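Local coordinates for amidase, hydantoinase/carbamoylase family (PDB 5I4M), which probably hydrolyses N-carbamoyl-L-amino acids, as a two-zinc member of the peptidase M20 family, at the interface of chains A and B. Sequence-based numbering; all coordinates share one arbitrary frame. Chains: chain A/B, Amidase, hydantoinase/carbamoylase family.

Contact 1: the interface of chains A and B. Residues chain A 150, 236, 307, 309, 403; chain B 247-249, 295-296.
B:Asn296 reaches into chain A beside A:His403, gripped at its backbone and at its tip. Its CG lies between the backbone N and the carbonyl carbon (chi1 49°), which turns the amide towards A:Glu150. From the root outwards, CB faces the carboxylate of A:Asp307, 3.8 Å from OD2, and meets the guanidinium of A:Arg309 at its edge. B:Asn296 CG then passes the rim of the indole, 4.0 Å from A:Trp236 CH2. At the tip, the amide nitrogen ND2 donates to the backbone carbonyl O of A:Glu150 at 2.9 Å; ND2 lies in the carbonyl plane of A:Glu150, but the oxygen stands 31° out of the asparagine amide plane, and the bond is bent (137° at the hydrogen). The backbone O of the same asparagine accepts from ND1 of A:His403 at 3.0 Å, the oxygen lying in the imidazole plane while the donor stands above the carbonyl plane. One face of this imidazole is covered by B:His247, whose CD2 sits over its centre; the rings stack with centroids 3.8 Å apart. Next to the asparagine, CD of B:Arg295 packs on A:Trp236 CZ3 at 3.7 Å. The contact ties two residues of one zinc site to the partner chain, A:His403 by its ring and A:Glu150 by its backbone. B:Asn296 and B:His247, residues that line the site of 3-phosphoglycerate, perhaps carried in from purification or crystallisation, appear to complete chain A's active site.

Contact 2: the interface of chains A and B. Residues chain A 110, 401-404, 406; chain B 244-247, 297.
The imidazole of A:His403 carries B:His247 on one face, and along its ND1 and CB flank comes the CG2 methyl of B:Val297. Two further flat groups, both amides, shape the rest of this loop-to-loop part of the two-fold dimer interface, next to the zinc site. Over the face of the B:Gln244 amide stands the CD1 methyl of A:Ile401, 3.5 Å from CD; the two side chains reach tip to tip, the glutamine extended beyond CG, and CD1 of A:Ile406 comes up to the NE2 end. The A:Asn404 amide is used at both ends. Its CG is anti to the backbone N (chi1 -174°), which carries the group out to chain B, where ND2 donates to the backbone O of B:Glu245 at 2.8 Å. That bond is nearly straight (165° at the hydrogen), and the acceptor lies in the amide plane. At the other end OD1 takes the backbone N of A:Ile406 on a lone pair, at 3.0 Å, which fixes the rotation of the amide. The B:Glu245 side chain crosses it at about a right angle, with CG 3.3 Å from ND2. Alongside, the backbone O of A:Ser402 accepts a hydrogen bond from the backbone N of B:His247 at 3.0 Å, pinning the zinc-binding histidine's loop to strand 246-247 of the other subunit. Finally, the hydroxyl OG1 of A:Thr110 donates to the backbone O of A:His403 at 2.9 Å, from above the carbonyl plane.

Contact 3: the interface of chains A and B. Residues chain A 247-249, 256, 295-296; chain B 282, 284, 286, 307, 309.
B:Arg309 meets A:His247 across the interface with the guanidinium standing perpendicular to the imidazole, planes 89° apart. The ring comes edge-on with its CE1 corner at the NH1/NH2 rim of the guanidinium, 3.5 Å from NH1, while its rotation is held by the backbone N of A:Gly249, which donates to ND1. The CA of that glycine lies over one face of the guanidinium, towards its rim, 3.5 Å from CZ. Here chain A's 247-249 segment docks on dimerisation-domain strands of chain B. B:Asp307 fixes the orientation of the guanidinium for this packing: NE and NH2 grip its two carboxylate oxygens side-on, one each, both on their syn lone pairs and nearly in the guanidinium plane, with NH2 to OD2 at 2.8 Å. A:Ala248 presses its CB methyl against the aspartate and B:Thr284. A second arginine approaches B:Thr284 obliquely. A:Arg256, extended from CG to NE, donates from NH1 to the threonine hydroxyl OG1 at 2.9 Å, in plane and fairly straight (161° at the hydrogen), and NH2 bonds its own chain's A:Ala248 O. The threonine's OG1 is anti to its carbonyl carbon (chi1 -39°), which turns it to this arginine and to water 2. This water joins B:Thr284 OG1, A:Ala248 O and both the backbone O and OD1 of B:Asp307. Farther along, water 3 bridges the backbones, 2.6 Å from A:Arg295 O and 2.8 Å from B:Gly286 N.

Contact 1: the interface of chains A and B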
loop_
_atom_site.group_PDB
_atom_site.type_symbol
_atom_site.label_atom_id
_atom_site.label_comp_id
_atom_site.label_asym_id
_atom_site.label_seq_id
_atom_site.Cartn_x
_atom_site.Cartn_y
_atom_site.Cartn_z
ATOM N N GLU A 150 -3.128 4.755 20.213
ATOM C CA GLU A 150 -2.485 5.355 19.043
ATOM C C GLU A 150 -3.451 5.522 17.877
ATOM O O GLU A 150 -3.244 6.399 17.028
ATOM C CB GLU A 150 -1.284 4.519 18.588
ATOM C CG GLU A 150 -0.053 4.602 19.499
ATOM C CD GLU A 150 0.741 5.892 19.312
ATOM O OE1 GLU A 150 0.274 6.801 18.596
ATOM O OE2 GLU A 150 1.847 6.008 19.889
ATOM N N TRP A 236 -9.776 13.718 11.839
ATOM C CA TRP A 236 -9.238 12.664 10.988
ATOM C C TRP A 236 -10.288 12.213 9.981
ATOM O O TRP A 236 -11.485 12.175 10.285
ATOM C CB TRP A 236 -8.804 11.437 11.796
ATOM C CG TRP A 236 -7.660 11.638 12.750
ATOM C CD1 TRP A 236 -7.099 12.817 13.149
ATOM C CD2 TRP A 236 -6.947 10.599 13.427
ATOM N NE1 TRP A 236 -6.071 12.575 14.042
ATOM C CE2 TRP A 236 -5.959 11.218 14.225
ATOM C CE3 TRP A 236 -7.046 9.200 13.428
ATOM C CZ2 TRP A 236 -5.074 10.484 15.023
ATOM C CZ3 TRP A 236 -6.163 8.471 14.210
ATOM C CH2 TRP A 236 -5.191 9.114 14.997
ATOM N N ASP A 307 -5.156 13.760 8.232
ATOM C CA ASP A 307 -4.935 14.108 9.630
ATOM C C ASP A 307 -4.789 15.621 9.670
ATOM O O ASP A 307 -3.847 16.163 9.082
ATOM C CB ASP A 307 -3.676 13.399 10.150
ATOM C CG ASP A 307 -3.364 13.692 11.616
ATOM O OD1 ASP A 307 -3.261 14.871 12.013
ATOM O OD2 ASP A 307 -3.181 12.710 12.362
ATOM N N ARG A 309 -4.896 19.098 12.334
ATOM C CA ARG A 309 -4.865 19.556 13.722
ATOM C C ARG A 309 -4.664 21.064 13.761
ATOM O O ARG A 309 -3.961 21.628 12.915
ATOM C CB ARG A 309 -3.733 18.883 14.520
ATOM C CG ARG A 309 -3.562 17.415 14.169
ATOM C CD ARG A 309 -2.488 16.754 15.014
ATOM N NE ARG A 309 -2.349 15.367 14.589
ATOM C CZ ARG A 309 -1.947 14.381 15.379
ATOM N NH1 ARG A 309 -1.618 14.632 16.644
ATOM N NH2 ARG A 309 -1.908 13.142 14.911
ATOM N N HIS A 403 7.199 9.026 17.008
ATOM C CA HIS A 403 6.683 8.150 15.955
ATOM C C HIS A 403 7.779 7.765 14.964
ATOM O O HIS A 403 7.516 7.488 13.791
ATOM C CB HIS A 403 5.468 8.777 15.263
ATOM C CG HIS A 403 4.232 8.720 16.115
ATOM N ND1 HIS A 403 2.968 8.986 15.639
ATOM C CD2 HIS A 403 4.083 8.401 17.426
ATOM C CE1 HIS A 403 2.092 8.838 16.620
ATOM N NE2 HIS A 403 2.742 8.480 17.715
ATOM N N HIS B 247 6.048 12.336 13.839
ATOM C CA HIS B 247 4.669 12.470 14.293
ATOM C C HIS B 247 3.871 13.366 13.349
ATOM O O HIS B 247 4.331 14.438 12.948
ATOM C CB HIS B 247 4.630 13.049 15.705
ATOM C CG HIS B 247 3.408 12.656 16.463
ATOM N ND1 HIS B 247 2.144 13.067 16.096
ATOM C CD2 HIS B 247 3.248 11.848 17.538
ATOM C CE1 HIS B 247 1.258 12.545 16.925
ATOM N NE2 HIS B 247 1.903 11.802 17.813
ATOM N N ALA B 248 2.652 12.929 13.010
ATOM C CA ALA B 248 1.792 13.746 12.152
ATOM C C ALA B 248 1.342 15.035 12.826
ATOM O O ALA B 248 0.943 15.976 12.128
ATOM C CB ALA B 248 0.561 12.947 11.710
ATOM N N GLY B 249 1.383 15.096 14.156
ATOM C CA GLY B 249 1.025 16.286 14.886
ATOM C C GLY B 249 2.183 17.249 15.093
ATOM O O GLY B 249 2.484 18.087 14.235
ATOM N N ARG B 295 -1.693 6.190 9.842
ATOM C CA ARG B 295 -2.354 7.453 9.525
ATOM C C ARG B 295 -1.772 8.636 10.289
ATOM O O ARG B 295 -1.781 9.760 9.770
ATOM C CB ARG B 295 -3.860 7.341 9.768
ATOM C CG ARG B 295 -4.292 6.917 11.161
ATOM C CD ARG B 295 -5.769 6.522 11.115
ATOM N NE ARG B 295 -5.974 5.211 10.487
ATOM C CZ ARG B 295 -7.069 4.852 9.816
ATOM N NH1 ARG B 295 -8.073 5.710 9.643
ATOM N NH2 ARG B 295 -7.163 3.628 9.314
ATOM N N ASN B 296 -1.257 8.428 11.505
ATOM C CA ASN B 296 -0.671 9.533 12.258
ATOM C C ASN B 296 0.859 9.467 12.295
ATOM O O ASN B 296 1.489 9.935 13.250
ATOM C CB ASN B 296 -1.281 9.658 13.668
ATOM C CG ASN B 296 -1.333 8.350 14.461
ATOM O OD1 ASN B 296 -1.170 7.253 13.928
ATOM N ND2 ASN B 296 -1.607 8.482 15.766
HETATM O O HOH W 1 -1.372 16.299 10.731
#

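Contact 2: the interface of chains A and B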
loop_
_atom_site.group_PDB
_atom_site.type_symbol
_atom_site.label_atom_id
_atom_site.label_comp_id
_atom_site.label_asym_id
_atom_site.label_seq_id
_atom_site.Cartn_x
_atom_site.Cartn_y
_atom_site.Cartn_z
ATOM N N THR A 110 6.458 2.242 13.768
ATOM C CA THR A 110 7.754 2.906 13.929
ATOM C C THR A 110 7.817 3.609 15.278
ATOM O O THR A 110 8.193 4.782 15.390
ATOM C CB THR A 110 7.991 3.905 12.797
ATOM O OG1 THR A 110 6.891 4.823 12.740
ATOM C CG2 THR A 110 8.124 3.198 11.466
ATOM N N ILE A 401 11.670 14.419 18.077
ATOM C CA ILE A 401 11.099 13.431 17.172
ATOM C C ILE A 401 10.335 12.378 17.963
ATOM O O ILE A 401 10.760 11.925 19.036
ATOM C CB ILE A 401 12.170 12.794 16.267
ATOM C CG1 ILE A 401 11.485 11.881 15.238
ATOM C CG2 ILE A 401 13.191 12.042 17.082
ATOM C CD1 ILE A 401 11.967 12.074 13.810
ATOM N N SER A 402 9.187 11.991 17.423
ATOM C CA SER A 402 8.386 10.905 17.950
ATOM C C SER A 402 7.754 10.210 16.757
ATOM O O SER A 402 7.786 10.722 15.632
ATOM C CB SER A 402 7.333 11.406 18.942
ATOM O OG SER A 402 6.630 10.323 19.519
ATOM N N HIS A 403 7.199 9.026 17.008
ATOM C CA HIS A 403 6.683 8.150 15.955
ATOM C C HIS A 403 7.779 7.765 14.964
ATOM O O HIS A 403 7.516 7.488 13.791
ATOM C CB HIS A 403 5.468 8.777 15.263
ATOM C CG HIS A 403 4.232 8.720 16.115
ATOM N ND1 HIS A 403 2.968 8.986 15.639
ATOM C CD2 HIS A 403 4.083 8.401 17.426
ATOM C CE1 HIS A 403 2.092 8.838 16.620
ATOM N NE2 HIS A 403 2.742 8.480 17.715
ATOM N N ASN A 404 9.008 7.711 15.478
ATOM C CA ASN A 404 10.201 7.219 14.802
ATOM C C ASN A 404 10.968 6.411 15.842
ATOM O O ASN A 404 10.951 6.750 17.028
ATOM C CB ASN A 404 11.043 8.394 14.251
ATOM C CG ASN A 404 12.242 7.944 13.407
ATOM O OD1 ASN A 404 13.089 7.164 13.851
ATOM N ND2 ASN A 404 12.321 8.462 12.180
ATOM N N ILE A 406 13.975 6.176 16.566
ATOM C CA ILE A 406 15.069 6.867 17.239
ATOM C C ILE A 406 14.586 7.836 18.308
ATOM O O ILE A 406 15.406 8.555 18.885
ATOM C CB ILE A 406 15.959 7.647 16.247
ATOM C CG1 ILE A 406 15.175 8.811 15.637
ATOM C CG2 ILE A 406 16.526 6.712 15.177
ATOM C CD1 ILE A 406 15.990 9.681 14.716
ATOM N N GLN B 244 11.890 11.006 6.490
ATOM C CA GLN B 244 12.003 10.670 7.905
ATOM C C GLN B 244 10.613 10.513 8.496
ATOM O O GLN B 244 9.851 11.487 8.536
ATOM C CB GLN B 244 12.777 11.743 8.677
ATOM C CG GLN B 244 13.067 11.316 10.112
ATOM C CD GLN B 244 13.919 12.303 10.882
ATOM O OE1 GLN B 244 13.697 13.514 10.829
ATOM N NE2 GLN B 244 14.898 11.785 11.613
ATOM N N GLU B 245 10.276 9.311 8.973
ATOM C CA GLU B 245 9.004 9.169 9.667
ATOM C C GLU B 245 9.030 9.991 10.949
ATOM O O GLU B 245 10.046 10.077 11.644
ATOM C CB GLU B 245 8.684 7.699 9.967
ATOM C CG GLU B 245 9.739 6.953 10.738
ATOM C CD GLU B 245 10.753 6.292 9.830
ATOM O OE1 GLU B 245 11.307 5.243 10.222
ATOM O OE2 GLU B 245 10.989 6.818 8.723
ATOM N N ALA B 246 7.901 10.621 11.240
ATOM C CA ALA B 246 7.796 11.466 12.420
ATOM C C ALA B 246 6.321 11.675 12.713
ATOM O O ALA B 246 5.455 11.243 11.948
ATOM C CB ALA B 246 8.518 12.804 12.233
ATOM N N HIS B 247 6.048 12.336 13.839
ATOM C CA HIS B 247 4.669 12.470 14.293
ATOM C C HIS B 247 3.871 13.366 13.349
ATOM O O HIS B 247 4.331 14.438 12.948
ATOM C CB HIS B 247 4.630 13.049 15.705
ATOM C CG HIS B 247 3.408 12.656 16.463
ATOM N ND1 HIS B 247 2.144 13.067 16.096
ATOM C CD2 HIS B 247 3.248 11.848 17.538
ATOM C CE1 HIS B 247 1.258 12.545 16.925
ATOM N NE2 HIS B 247 1.903 11.802 17.813
ATOM N N VAL B 297 1.468 8.959 11.222
ATOM C CA VAL B 297 2.917 8.987 11.029
ATOM C C VAL B 297 3.213 9.557 9.647
ATOM O O VAL B 297 2.717 9.039 8.639
ATOM C CB VAL B 297 3.561 7.591 11.154
ATOM C CG1 VAL B 297 5.089 7.699 10.984
ATOM C CG2 VAL B 297 3.196 6.915 12.470
#

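Contact 3: the interface of chains A and B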
loop_
_atom_site.group_PDB
_atom_site.type_symbol
_atom_site.label_atom_id
_atom_site.label_comp_id
_atom_site.label_asym_id
_atom_site.label_seq_id
_atom_site.Cartn_x
_atom_site.Cartn_y
_atom_site.Cartn_z
ATOM N N HIS A 247 -5.718 -0.334 -18.798
ATOM C CA HIS A 247 -4.339 -0.627 -19.177
ATOM C C HIS A 247 -3.476 0.628 -19.083
ATOM O O HIS A 247 -3.867 1.705 -19.549
ATOM C CB HIS A 247 -4.291 -1.179 -20.606
ATOM C CG HIS A 247 -3.094 -2.034 -20.873
ATOM N ND1 HIS A 247 -1.807 -1.550 -20.797
ATOM C CD2 HIS A 247 -2.984 -3.349 -21.175
ATOM C CE1 HIS A 247 -0.953 -2.525 -21.053
ATOM N NE2 HIS A 247 -1.641 -3.629 -21.280
ATOM N N ALA A 248 -2.282 0.480 -18.496
ATOM C CA ALA A 248 -1.337 1.596 -18.442
ATOM C C ALA A 248 -0.863 2.032 -19.825
ATOM O O ALA A 248 -0.364 3.157 -19.976
ATOM C CB ALA A 248 -0.123 1.221 -17.577
ATOM N N GLY A 249 -1.003 1.176 -20.836
ATOM C CA GLY A 249 -0.578 1.510 -22.173
ATOM C C GLY A 249 -1.676 2.144 -23.002
ATOM O O GLY A 249 -1.922 3.354 -22.936
ATOM N N ARG A 256 -8.734 8.616 -19.047
ATOM C CA ARG A 256 -8.454 7.832 -17.856
ATOM C C ARG A 256 -9.118 8.427 -16.625
ATOM O O ARG A 256 -9.241 9.644 -16.474
ATOM C CB ARG A 256 -6.951 7.754 -17.613
ATOM C CG ARG A 256 -6.203 7.223 -18.798
ATOM C CD ARG A 256 -4.728 7.223 -18.513
ATOM N NE ARG A 256 -4.012 6.492 -19.552
ATOM C CZ ARG A 256 -2.838 5.914 -19.355
ATOM N NH1 ARG A 256 -2.267 5.980 -18.155
ATOM N NH2 ARG A 256 -2.250 5.267 -20.346
ATOM N N ARG A 295 1.811 -2.452 -11.530
ATOM C CA ARG A 295 2.533 -1.338 -12.142
ATOM C C ARG A 295 1.992 -0.973 -13.520
ATOM O O ARG A 295 2.075 0.196 -13.913
ATOM C CB ARG A 295 4.028 -1.648 -12.221
ATOM C CG ARG A 295 4.398 -2.944 -12.908
ATOM C CD ARG A 295 5.847 -3.244 -12.555
ATOM N NE ARG A 295 5.997 -3.734 -11.186
ATOM C CZ ARG A 295 7.107 -3.599 -10.460
ATOM N NH1 ARG A 295 8.155 -2.938 -10.952
ATOM N NH2 ARG A 295 7.183 -4.133 -9.243
ATOM N N ASN A 296 1.434 -1.931 -14.274
ATOM C CA ASN A 296 0.885 -1.610 -15.593
ATOM C C ASN A 296 -0.652 -1.612 -15.612
ATOM O O ASN A 296 -1.273 -1.901 -16.643
ATOM C CB ASN A 296 1.470 -2.521 -16.683
ATOM C CG ASN A 296 1.455 -4.008 -16.331
ATOM O OD1 ASN A 296 1.261 -4.404 -15.178
ATOM N ND2 ASN A 296 1.705 -4.845 -17.354
ATOM N N CYS B 282 2.085 7.791 -23.208
ATOM C CA CYS B 282 1.433 7.059 -22.126
ATOM C C CYS B 282 2.306 7.160 -20.885
ATOM O O CYS B 282 3.514 6.919 -20.962
ATOM C CB CYS B 282 1.232 5.579 -22.480
ATOM S SG CYS B 282 0.477 5.287 -24.107
ATOM N N THR B 284 2.045 6.414 -16.446
ATOM C CA THR B 284 1.241 5.878 -15.359
ATOM C C THR B 284 2.116 5.562 -14.160
ATOM O O THR B 284 3.211 5.024 -14.317
ATOM C CB THR B 284 0.535 4.581 -15.770
ATOM O OG1 THR B 284 0.085 4.691 -17.123
ATOM C CG2 THR B 284 -0.654 4.310 -14.852
ATOM N N GLY B 286 1.310 2.964 -11.332
ATOM C CA GLY B 286 0.298 1.974 -11.001
ATOM C C GLY B 286 0.514 1.271 -9.675
ATOM O O GLY B 286 -0.405 0.647 -9.131
ATOM N N ASP B 307 5.619 3.954 -15.460
ATOM C CA ASP B 307 5.410 3.301 -16.745
ATOM C C ASP B 307 5.316 4.407 -17.792
ATOM O O ASP B 307 4.406 5.238 -17.721
ATOM C CB ASP B 307 4.130 2.451 -16.665
ATOM C CG ASP B 307 3.772 1.735 -17.960
ATOM O OD1 ASP B 307 3.742 2.358 -19.041
ATOM O OD2 ASP B 307 3.486 0.520 -17.867
ATOM N N ARG B 309 5.436 5.114 -22.121
ATOM C CA ARG B 309 5.425 4.517 -23.455
ATOM C C ARG B 309 5.232 5.597 -24.506
ATOM O O ARG B 309 4.557 6.602 -24.267
ATOM C CB ARG B 309 4.317 3.469 -23.619
ATOM C CG ARG B 309 4.038 2.677 -22.360
ATOM C CD ARG B 309 2.925 1.668 -22.535
ATOM N NE ARG B 309 2.732 0.968 -21.272
ATOM C CZ ARG B 309 2.265 -0.267 -21.155
ATOM N NH1 ARG B 309 1.908 -0.957 -22.236
ATOM N NH2 ARG B 309 2.180 -0.814 -19.951
HETATM O O HOH W 2 1.884 4.367 -18.987
HETATM O O HOH W 3 3.447 2.178 -12.968
#

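Contacts 1 and 2 are neighbours, the centres of their C-alpha atoms about 10 Å apart, and they share A:His403 and B:His247, so the stacked histidines join them into one continuous surface around the active site of chain A. Contact 3 lies about 32 Å from contact 1 and about 33 Å from contact 2. There the roles are exchanged: the segment 247-249, A:Arg295 and A:Asn296 come from chain A, while B:Asp307 and B:Arg309 on strand 301-310 come from chain B. Contact 3 thus overlaps the two-fold twin of contact 1, and the dimer appears to build two composite active sites, each borrowing residues from the other subunit.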